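Local coordinates for protein 4-oxalocrotonate decarboxylase NahK (Pseudomonas putida, PDB 5D2I) that is a metal-binding decarboxylase of aromatic hydrocarbon breakdown, probably converting (3E)-2-oxohex-3-enedioate to 2-oxopent-4-enoate and carbon dioxide, at residues A[112-117]-A[243-248]; A[142-147]-A[256-261]; A[146-151]-A[170-175]. The protein carries 1 engineered substitution. All coordinates share one frame; numbering follows the deposited sequence.

Contacts 2 and 3 start from the same strand, 139-149, and share V146 and E147, while contact 1 lies on strand 112-121, its neighbour in the sheet. Contacts 2 and 3 are buried; contact 1 is only partly so, with K112 and P247 exposed at its end. The chemistry follows the place. Contacts 1 and 3 join strand edges through backbone hydrogen bonds, contact 1 by one short pair and contact 3 by two successive ones. Contact 2 instead packs one sheet against another through side chains. All three come close to one calcium ion: E114 and E116 reach it from contact 1, and E147 from the strand common to contacts 2 and 3.

Contact 1. Residues A[112-117]-A[243-248]. With CA (calcium ion), chain C.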
loop_
_atom_site.group_PDB
_atom_site.type_symbol
_atom_site.label_atom_id
_atom_site.label_comp_id
_atom_site.label_asym_id
_atom_site.label_seq_id
_atom_site.Cartn_x
_atom_site.Cartn_y
_atom_site.Cartn_z
ATOM N N LYS A 112 -10.306 -5.694 1.632
ATOM C CA LYS A 112 -9.997 -6.515 0.480
ATOM C C LYS A 112 -8.534 -6.860 0.544
ATOM O O LYS A 112 -7.764 -6.189 1.230
ATOM C CB LYS A 112 -10.265 -5.745 -0.801
ATOM C CG LYS A 112 -11.709 -5.310 -0.933
ATOM C CD LYS A 112 -11.936 -4.640 -2.272
ATOM C CE LYS A 112 -13.359 -4.114 -2.375
ATOM N NZ LYS A 112 -13.614 -3.519 -3.708
ATOM N N ILE A 113 -8.141 -7.901 -0.171
ATOM C CA ILE A 113 -6.731 -8.242 -0.212
ATOM C C ILE A 113 -6.196 -8.076 -1.623
ATOM O O ILE A 113 -6.935 -8.184 -2.610
ATOM C CB ILE A 113 -6.460 -9.668 0.300
ATOM C CG1 ILE A 113 -7.224 -10.698 -0.535
ATOM C CG2 ILE A 113 -6.861 -9.776 1.764
ATOM C CD1 ILE A 113 -6.800 -12.141 -0.250
ATOM N N GLU A 114 -4.903 -7.799 -1.699
ATOM C CA GLU A 114 -4.210 -7.657 -2.963
ATOM C C GLU A 114 -2.915 -8.406 -2.830
ATOM O O GLU A 114 -2.222 -8.263 -1.824
ATOM C CB GLU A 114 -3.871 -6.186 -3.205
ATOM C CG GLU A 114 -5.048 -5.273 -3.226
ATOM C CD GLU A 114 -4.653 -3.871 -3.588
ATOM O OE1 GLU A 114 -3.865 -3.257 -2.835
ATOM O OE2 GLU A 114 -5.115 -3.400 -4.636
ATOM N N ALA A 115 -2.577 -9.187 -3.850
ATOM C CA ALA A 115 -1.298 -9.877 -3.883
ATOM C C ALA A 115 -0.273 -8.884 -4.378
ATOM O O ALA A 115 -0.486 -8.225 -5.395
ATOM C CB ALA A 115 -1.370 -11.046 -4.828
ATOM N N GLU A 116 0.830 -8.759 -3.654
ATOM C CA GLU A 116 1.876 -7.825 -4.032
ATOM C C GLU A 116 3.226 -8.466 -3.870
ATOM O O GLU A 116 3.379 -9.488 -3.206
ATOM C CB GLU A 116 1.802 -6.568 -3.155
ATOM C CG GLU A 116 0.396 -6.031 -3.073
ATOM C CD GLU A 116 0.305 -4.561 -2.782
ATOM O OE1 GLU A 116 1.344 -3.862 -2.754
ATOM O OE2 GLU A 116 -0.832 -4.100 -2.587
ATOM N N ILE A 117 4.219 -7.851 -4.493
ATOM C CA ILE A 117 5.588 -8.199 -4.198
ATOM C C ILE A 117 6.242 -7.006 -3.523
ATOM O O ILE A 117 6.113 -5.861 -3.977
ATOM C CB ILE A 117 6.347 -8.648 -5.453
ATOM C CG1 ILE A 117 7.707 -9.215 -5.053
ATOM C CG2 ILE A 117 6.493 -7.497 -6.458
ATOM C CD1 ILE A 117 7.583 -10.506 -4.255
ATOM N N THR A 243 -2.846 -8.320 -8.496
ATOM C CA THR A 243 -4.180 -8.772 -8.827
ATOM C C THR A 243 -5.185 -7.677 -8.530
ATOM O O THR A 243 -4.894 -6.745 -7.785
ATOM C CB THR A 243 -4.546 -9.971 -7.964
ATOM O OG1 THR A 243 -4.442 -9.605 -6.580
ATOM C CG2 THR A 243 -3.579 -11.114 -8.236
ATOM N N ALA A 244 -6.369 -7.794 -9.113
ATOM C CA ALA A 244 -7.514 -7.028 -8.641
ATOM C C ALA A 244 -7.660 -7.325 -7.155
ATOM O O ALA A 244 -7.252 -8.392 -6.692
ATOM C CB ALA A 244 -8.763 -7.448 -9.383
ATOM N N ALA A 245 -8.217 -6.384 -6.400
ATOM C CA ALA A 245 -8.368 -6.577 -4.960
ATOM C C ALA A 245 -9.553 -7.495 -4.726
ATOM O O ALA A 245 -10.535 -7.444 -5.461
ATOM C CB ALA A 245 -8.569 -5.240 -4.254
ATOM N N VAL A 246 -9.450 -8.357 -3.723
ATOM C CA VAL A 246 -10.489 -9.343 -3.478
ATOM C C VAL A 246 -11.058 -9.158 -2.100
ATOM O O VAL A 246 -10.326 -9.225 -1.114
ATOM C CB VAL A 246 -9.931 -10.754 -3.587
ATOM C CG1 VAL A 246 -10.949 -11.771 -3.098
ATOM C CG2 VAL A 246 -9.569 -11.027 -5.021
ATOM N N PRO A 247 -12.372 -8.937 -2.025
ATOM C CA PRO A 247 -13.008 -8.787 -0.717
ATOM C C PRO A 247 -12.783 -10.016 0.155
ATOM O O PRO A 247 -12.770 -11.159 -0.329
ATOM C CB PRO A 247 -14.496 -8.678 -1.066
ATOM C CG PRO A 247 -14.550 -8.267 -2.491
ATOM C CD PRO A 247 -13.342 -8.868 -3.134
ATOM N N VAL A 248 -12.572 -9.782 1.444
ATOM C CA VAL A 248 -12.504 -10.875 2.394
ATOM C C VAL A 248 -13.451 -10.600 3.545
ATOM O O VAL A 248 -13.850 -9.459 3.788
ATOM C CB VAL A 248 -11.083 -11.102 2.935
ATOM C CG1 VAL A 248 -10.187 -11.649 1.827
ATOM C CG2 VAL A 248 -10.521 -9.812 3.516
HETATM CA CA CA C . -1.916 -2.237 -2.275
HETATM O O HOH W 1 -12.986 -6.118 -5.497
HETATM O O HOH W 2 -5.307 -4.307 -6.902
HETATM O O HOH W 3 0.295 -1.405 -2.181
HETATM O O HOH W 4 -1.906 -1.459 -4.513
#
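I113 and V246 give and take the backbone bonds of a hydrogen-bonded antiparallel pair, V246 N to I113 O at 2.8 Å and I113 N to V246 O at 2.7 Å. The adjoining pair, K112 with P247, is of the non-hydrogen-bonded kind, a position where the proline's missing N-H breaks no bond between these two strands. Toward the other end, where 243-245 is loop, a side chain joins in: A115 N makes a weak but nearly straight bond (172°) to T243 OG1 at 3.3 Å. That hydroxyl also donates to A244 O, so it links the loop to itself as well as to the strand. This short edge pairing belongs to the fumarylacetoacetate hydrolase fold, where 112-121 is a long strand that carries metal-binding glutamates. Among the apolar contacts, I113 CG2 meets V248 CG1 at 3.8 Å, the two side chains crossing at about a right angle, and M194 and I254 of the second sheet press on I113. The charged residues contribute their methylenes: E114 CG rests on A245 CB at 3.7 Å, and K112 CG lies over P247 CA, while a water joins K112 NZ to A245 O. Coordination ends the series. E114, its chain extended beyond CG (chi2 -175°), places OE1 2.3 Å from the calcium ion, and E116 OE2 binds the same ion at 2.2 Å, with E147 and two waters among the other ligands.

Contact 2. Residues A[142-147]-A[256-261]; sequences VIPTVE and VRYQGL. With CA (calcium ion), chain C.
P144 stands opposite Y258 and V146 opposite V256 on two strands that run antiparallel, 160° between their directions, yet their axes come no closer than 8.4 Å. That spacing is one of sheet stacked on sheet: strand 139-149 belongs to the large mixed sheet of the fumarylacetoacetate hydrolase fold and strand 253-258 to the five-stranded one, with side chains filling the gap. A type II turn, closed by L261 N to Y258 O with G260 at positive phi, folds L261 back so that it too faces the first strand. The central feature is a CH-pi contact. P144 CB sits over the middle of the Y258 ring, 3.5 Å from the centroid and only 6° off its normal. With Y258 CG beside its own backbone N (chi1 -71°), the ring extends along the proline and carries its hydroxyl to the first strand, where Y258 OH lies 2.9 Å from T145 O and hydrogen-bonds E116 O of the adjacent strand. A buried phenol thus finds its partner in the backbone. At one end of the ring contact, L261 CB packs on P144 CG at 3.8 Å, the two side chains crossing at about a right angle, and L261 CD1 goes on to V142 CG2. On the other side of the tyrosine, along the strands, two valine methyls meet, V146 CG2 and V256 CG2, 3.6 Å apart.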
loop_
_atom_site.group_PDB
_atom_site.type_symbol
_atom_site.label_atom_id
_atom_site.label_comp_id
_atom_site.label_asym_id
_atom_site.label_seq_id
_atom_site.Cartn_x
_atom_site.Cartn_y
_atom_site.Cartn_z
ATOM N N VAL A 142 13.265 -9.575 -2.262
ATOM C CA VAL A 142 11.852 -9.370 -2.471
ATOM C C VAL A 142 11.085 -10.229 -1.485
ATOM O O VAL A 142 11.604 -11.235 -0.995
ATOM C CB VAL A 142 11.456 -9.714 -3.914
ATOM C CG1 VAL A 142 12.330 -8.928 -4.868
ATOM C CG2 VAL A 142 11.616 -11.202 -4.170
ATOM N N ILE A 143 9.865 -9.803 -1.167
ATOM C CA ILE A 143 9.040 -10.483 -0.179
ATOM C C ILE A 143 7.599 -10.566 -0.661
ATOM O O ILE A 143 6.936 -9.530 -0.835
ATOM C CB ILE A 143 8.989 -9.720 1.162
ATOM C CG1 ILE A 143 10.381 -9.359 1.660
ATOM C CG2 ILE A 143 8.210 -10.527 2.217
ATOM C CD1 ILE A 143 10.819 -7.989 1.203
ATOM N N PRO A 144 7.098 -11.794 -0.871
ATOM C CA PRO A 144 5.684 -11.958 -1.204
ATOM C C PRO A 144 4.852 -11.336 -0.108
ATOM O O PRO A 144 5.036 -11.657 1.066
ATOM C CB PRO A 144 5.505 -13.475 -1.194
ATOM C CG PRO A 144 6.858 -13.996 -1.603
ATOM C CD PRO A 144 7.820 -13.076 -0.893
ATOM N N THR A 145 3.961 -10.432 -0.480
ATOM C CA THR A 145 3.172 -9.730 0.517
ATOM C C THR A 145 1.756 -9.574 0.037
ATOM O O THR A 145 1.527 -9.178 -1.097
ATOM C CB THR A 145 3.721 -8.337 0.758
ATOM O OG1 THR A 145 5.121 -8.435 1.043
ATOM C CG2 THR A 145 3.004 -7.689 1.956
ATOM N N VAL A 146 0.810 -9.885 0.910
ATOM C CA VAL A 146 -0.583 -9.667 0.596
ATOM C C VAL A 146 -1.051 -8.474 1.413
ATOM O O VAL A 146 -0.961 -8.484 2.642
ATOM C CB VAL A 146 -1.408 -10.897 0.945
ATOM C CG1 VAL A 146 -2.887 -10.616 0.758
ATOM C CG2 VAL A 146 -0.982 -12.060 0.056
ATOM N N GLU A 147 -1.542 -7.439 0.743
ATOM C CA GLU A 147 -2.039 -6.313 1.499
ATOM C C GLU A 147 -3.473 -6.556 1.836
ATOM O O GLU A 147 -4.211 -7.123 1.037
ATOM C CB GLU A 147 -1.930 -4.982 0.755
ATOM C CG GLU A 147 -2.062 -3.834 1.743
ATOM C CD GLU A 147 -1.842 -2.463 1.147
ATOM O OE1 GLU A 147 -1.842 -2.328 -0.094
ATOM O OE2 GLU A 147 -1.674 -1.511 1.940
ATOM N N VAL A 256 -2.076 -16.989 -1.313
ATOM C CA VAL A 256 -1.598 -16.472 -2.573
ATOM C C VAL A 256 -0.276 -17.124 -2.862
ATOM O O VAL A 256 0.648 -17.033 -2.066
ATOM C CB VAL A 256 -1.425 -14.953 -2.544
ATOM C CG1 VAL A 256 -0.917 -14.486 -3.894
ATOM C CG2 VAL A 256 -2.749 -14.289 -2.222
ATOM N N ARG A 257 -0.206 -17.820 -3.986
ATOM C CA ARG A 257 1.010 -18.530 -4.338
ATOM C C ARG A 257 1.804 -17.641 -5.259
ATOM O O ARG A 257 1.243 -17.004 -6.155
ATOM C CB ARG A 257 0.670 -19.869 -4.984
ATOM C CG ARG A 257 -0.329 -20.629 -4.120
ATOM C CD ARG A 257 -0.939 -21.841 -4.810
ATOM N NE ARG A 257 -2.058 -22.364 -4.029
ATOM C CZ ARG A 257 -1.921 -23.049 -2.897
ATOM N NH1 ARG A 257 -0.711 -23.298 -2.412
ATOM N NH2 ARG A 257 -2.990 -23.487 -2.248
ATOM N N TYR A 258 3.100 -17.561 -4.992
ATOM C CA TYR A 258 4.011 -16.770 -5.798
ATOM C C TYR A 258 4.954 -17.731 -6.459
ATOM O O TYR A 258 5.574 -18.546 -5.777
ATOM C CB TYR A 258 4.813 -15.832 -4.908
ATOM C CG TYR A 258 3.997 -14.708 -4.342
ATOM C CD1 TYR A 258 3.040 -14.937 -3.361
ATOM C CD2 TYR A 258 4.188 -13.411 -4.787
ATOM C CE1 TYR A 258 2.294 -13.895 -2.840
ATOM C CE2 TYR A 258 3.458 -12.373 -4.274
ATOM C CZ TYR A 258 2.511 -12.617 -3.309
ATOM O OH TYR A 258 1.789 -11.568 -2.802
ATOM N N GLN A 259 5.058 -17.672 -7.756
ATOM C CA GLN A 259 5.853 -18.668 -8.420
ATOM C C GLN A 259 7.290 -18.613 -7.976
ATOM O O GLN A 259 7.855 -17.607 -7.990
ATOM C CB GLN A 259 5.728 -18.599 -9.922
ATOM C CG GLN A 259 6.411 -17.435 -10.516
ATOM C CD GLN A 259 6.276 -17.391 -12.027
ATOM O OE1 GLN A 259 5.935 -18.354 -12.648
ATOM N NE2 GLN A 259 6.509 -16.300 -12.570
ATOM N N GLY A 260 7.809 -19.727 -7.539
ATOM C CA GLY A 260 9.178 -19.820 -7.066
ATOM C C GLY A 260 9.436 -19.232 -5.687
ATOM O O GLY A 260 10.563 -19.303 -5.188
ATOM N N LEU A 261 8.408 -18.660 -5.064
ATOM C CA LEU A 261 8.604 -17.961 -3.789
ATOM C C LEU A 261 7.633 -18.382 -2.705
ATOM O O LEU A 261 7.429 -17.646 -1.737
ATOM C CB LEU A 261 8.480 -16.448 -3.973
ATOM C CG LEU A 261 9.413 -15.787 -4.978
ATOM C CD1 LEU A 261 9.101 -14.309 -5.079
ATOM C CD2 LEU A 261 10.856 -16.016 -4.539
HETATM CA CA CA C . -1.916 -2.237 -2.275
HETATM O O HOH W 3 0.295 -1.405 -2.181
HETATM O O HOH W 4 -1.906 -1.459 -4.513
#

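Contact 3. Residues A[146-151]-A[170-175]; sequences VEVIDS and STRFIT. With CA (calcium ion), chain C; EDO (1,2-ethanediol), chain E; EDO (1,2-ethanediol), chain H.
E147 pairs with F173 at a non-hydrogen-bonded position, between the hydrogen-bonded pairs V146 with I174 and V148 with R172, but its side chain leans on R172 instead. Its CB lies 4.1 Å from R172 O, and CG closes to 3.3 Å from that same carbonyl oxygen. CG stands anti to the backbone N (chi1 -163°) and the chain runs on extended, bringing CD to 3.4 Å from the calcium ion and OE1 to 2.2 Å, a metal bond. The other oxygen, OE2, forms a salt bridge with K69, whose NZ also bonds S170 OG; S170, its OG bonded to N167 O as well, is thus a second-shell residue. A water held by T171 N is within reach of both OE2 and R172 O, though it has more acceptors around it than protons to give. R172 O also takes V148 N at 2.7 Å, the donor standing 47° out of the carbonyl plane. On the other face V148 CB meets R172 CB at 3.6 Å, and the I174 CD1 methyl touches both V146 CG1 and V148 CG2. Past the strand end D150 CB packs against T171 CG2, and a water links D150 OD2 to T171 OG1, while backbone N-H groups of I109 and H110 hold the carboxylate. Strand 139-149 lies between 112-121 and 170-175, and the latter also pairs with 96-97; M238 of strand 236-238 touches E147 and F173, and V264 of strand 263-268, in the other sheet, touches V146 and I174.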
loop_
_atom_site.group_PDB
_atom_site.type_symbol
_atom_site.label_atom_id
_atom_site.label_comp_id
_atom_site.label_asym_id
_atom_site.label_seq_id
_atom_site.Cartn_x
_atom_site.Cartn_y
_atom_site.Cartn_z
ATOM N N VAL A 146 0.810 -9.885 0.910
ATOM C CA VAL A 146 -0.583 -9.667 0.596
ATOM C C VAL A 146 -1.051 -8.474 1.413
ATOM O O VAL A 146 -0.961 -8.484 2.642
ATOM C CB VAL A 146 -1.408 -10.897 0.945
ATOM C CG1 VAL A 146 -2.887 -10.616 0.758
ATOM C CG2 VAL A 146 -0.982 -12.060 0.056
ATOM N N GLU A 147 -1.542 -7.439 0.743
ATOM C CA GLU A 147 -2.039 -6.313 1.499
ATOM C C GLU A 147 -3.473 -6.556 1.836
ATOM O O GLU A 147 -4.211 -7.123 1.037
ATOM C CB GLU A 147 -1.930 -4.982 0.755
ATOM C CG GLU A 147 -2.062 -3.834 1.743
ATOM C CD GLU A 147 -1.842 -2.463 1.147
ATOM O OE1 GLU A 147 -1.842 -2.328 -0.094
ATOM O OE2 GLU A 147 -1.674 -1.511 1.940
ATOM N N VAL A 148 -3.867 -6.153 3.034
ATOM C CA VAL A 148 -5.283 -6.000 3.299
ATOM C C VAL A 148 -5.529 -4.506 3.233
ATOM O O VAL A 148 -4.968 -3.750 4.023
ATOM C CB VAL A 148 -5.667 -6.503 4.671
ATOM C CG1 VAL A 148 -7.183 -6.401 4.847
ATOM C CG2 VAL A 148 -5.223 -7.949 4.825
ATOM N N ILE A 149 -6.325 -4.074 2.263
ATOM C CA ILE A 149 -6.674 -2.668 2.178
ATOM C C ILE A 149 -8.069 -2.493 2.706
ATOM O O ILE A 149 -8.902 -3.392 2.605
ATOM C CB ILE A 149 -6.608 -2.135 0.750
ATOM C CG1 ILE A 149 -7.320 -3.075 -0.218
ATOM C CG2 ILE A 149 -5.157 -1.966 0.321
ATOM C CD1 ILE A 149 -7.403 -2.503 -1.615
ATOM N N ASP A 150 -8.331 -1.325 3.261
ATOM C CA ASP A 150 -9.600 -1.112 3.911
ATOM C C ASP A 150 -9.807 0.377 3.947
ATOM O O ASP A 150 -9.439 1.030 4.915
ATOM C CB ASP A 150 -9.544 -1.645 5.336
ATOM C CG ASP A 150 -10.914 -1.813 5.947
ATOM O OD1 ASP A 150 -11.888 -2.003 5.191
ATOM O OD2 ASP A 150 -11.037 -1.745 7.193
ATOM N N SER A 151 -10.393 0.909 2.882
ATOM C CA SER A 151 -10.669 2.332 2.826
ATOM C C SER A 151 -11.580 2.719 3.969
ATOM O O SER A 151 -12.582 2.053 4.232
ATOM C CB SER A 151 -11.335 2.700 1.509
ATOM O OG SER A 151 -11.751 4.055 1.536
ATOM N N SER A 170 -4.431 1.766 3.776
ATOM C CA SER A 170 -3.598 0.745 4.391
ATOM C C SER A 170 -4.204 0.284 5.691
ATOM O O SER A 170 -4.794 1.079 6.420
ATOM C CB SER A 170 -2.200 1.292 4.655
ATOM O OG SER A 170 -1.609 1.678 3.440
ATOM N N THR A 171 -4.043 -0.998 6.005
ATOM C CA THR A 171 -4.530 -1.480 7.280
ATOM C C THR A 171 -3.805 -2.744 7.766
ATOM O O THR A 171 -3.486 -2.857 8.951
ATOM C CB THR A 171 -6.092 -1.618 7.286
ATOM O OG1 THR A 171 -6.588 -1.419 8.617
ATOM C CG2 THR A 171 -6.559 -2.961 6.752
ATOM N N ARG A 172 -3.562 -3.700 6.876
ATOM C CA ARG A 172 -2.761 -4.865 7.229
ATOM C C ARG A 172 -1.917 -5.248 6.040
ATOM O O ARG A 172 -2.246 -4.939 4.892
ATOM C CB ARG A 172 -3.625 -6.066 7.612
ATOM C CG ARG A 172 -4.614 -5.826 8.730
ATOM C CD ARG A 172 -3.950 -5.808 10.092
ATOM N NE ARG A 172 -4.972 -5.691 11.125
ATOM C CZ ARG A 172 -5.418 -4.537 11.614
ATOM N NH1 ARG A 172 -4.912 -3.387 11.188
ATOM N NH2 ARG A 172 -6.372 -4.541 12.538
ATOM N N PHE A 173 -0.811 -5.911 6.311
ATOM C CA PHE A 173 -0.074 -6.546 5.238
ATOM C C PHE A 173 0.424 -7.865 5.772
ATOM O O PHE A 173 0.751 -7.996 6.952
ATOM C CB PHE A 173 1.054 -5.659 4.707
ATOM C CG PHE A 173 2.162 -5.414 5.693
ATOM C CD1 PHE A 173 2.054 -4.415 6.651
ATOM C CD2 PHE A 173 3.318 -6.172 5.649
ATOM C CE1 PHE A 173 3.086 -4.185 7.556
ATOM C CE2 PHE A 173 4.347 -5.956 6.553
ATOM C CZ PHE A 173 4.232 -4.966 7.507
ATOM N N ILE A 174 0.426 -8.858 4.903
ATOM C CA ILE A 174 0.784 -10.201 5.303
ATOM C C ILE A 174 1.991 -10.571 4.479
ATOM O O ILE A 174 1.921 -10.579 3.254
ATOM C CB ILE A 174 -0.336 -11.193 4.966
ATOM C CG1 ILE A 174 -1.698 -10.645 5.415
ATOM C CG2 ILE A 174 -0.046 -12.544 5.614
ATOM C CD1 ILE A 174 -2.885 -11.267 4.645
ATOM N N THR A 175 3.116 -10.840 5.129
ATOM C CA THR A 175 4.299 -11.251 4.386
ATOM C C THR A 175 4.428 -12.752 4.511
ATOM O O THR A 175 3.952 -13.345 5.470
ATOM C CB THR A 175 5.571 -10.590 4.916
ATOM O OG1 THR A 175 5.727 -10.912 6.303
ATOM C CG2 THR A 175 5.498 -9.080 4.740
HETATM CA CA CA C . -1.916 -2.237 -2.275
HETATM C C1 EDO E . -10.374 -1.162 -0.178
HETATM O O1 EDO E . -10.888 0.051 -0.734
HETATM C C2 EDO E . -11.478 -1.878 0.592
HETATM O O2 EDO E . -12.156 -0.916 1.418
HETATM C C1 EDO H . 5.941 -14.617 7.739
HETATM O O1 EDO H . 5.216 -13.387 7.775
HETATM C C2 EDO H . 5.421 -15.507 8.851
HETATM O O2 EDO H . 6.223 -16.681 9.003
HETATM O O HOH W 5 -1.986 -2.142 4.569
HETATM O O HOH W 6 -9.047 -0.367 8.563
HETATM O O HOH W 3 0.295 -1.405 -2.181
HETATM O O HOH W 4 -1.906 -1.459 -4.513
#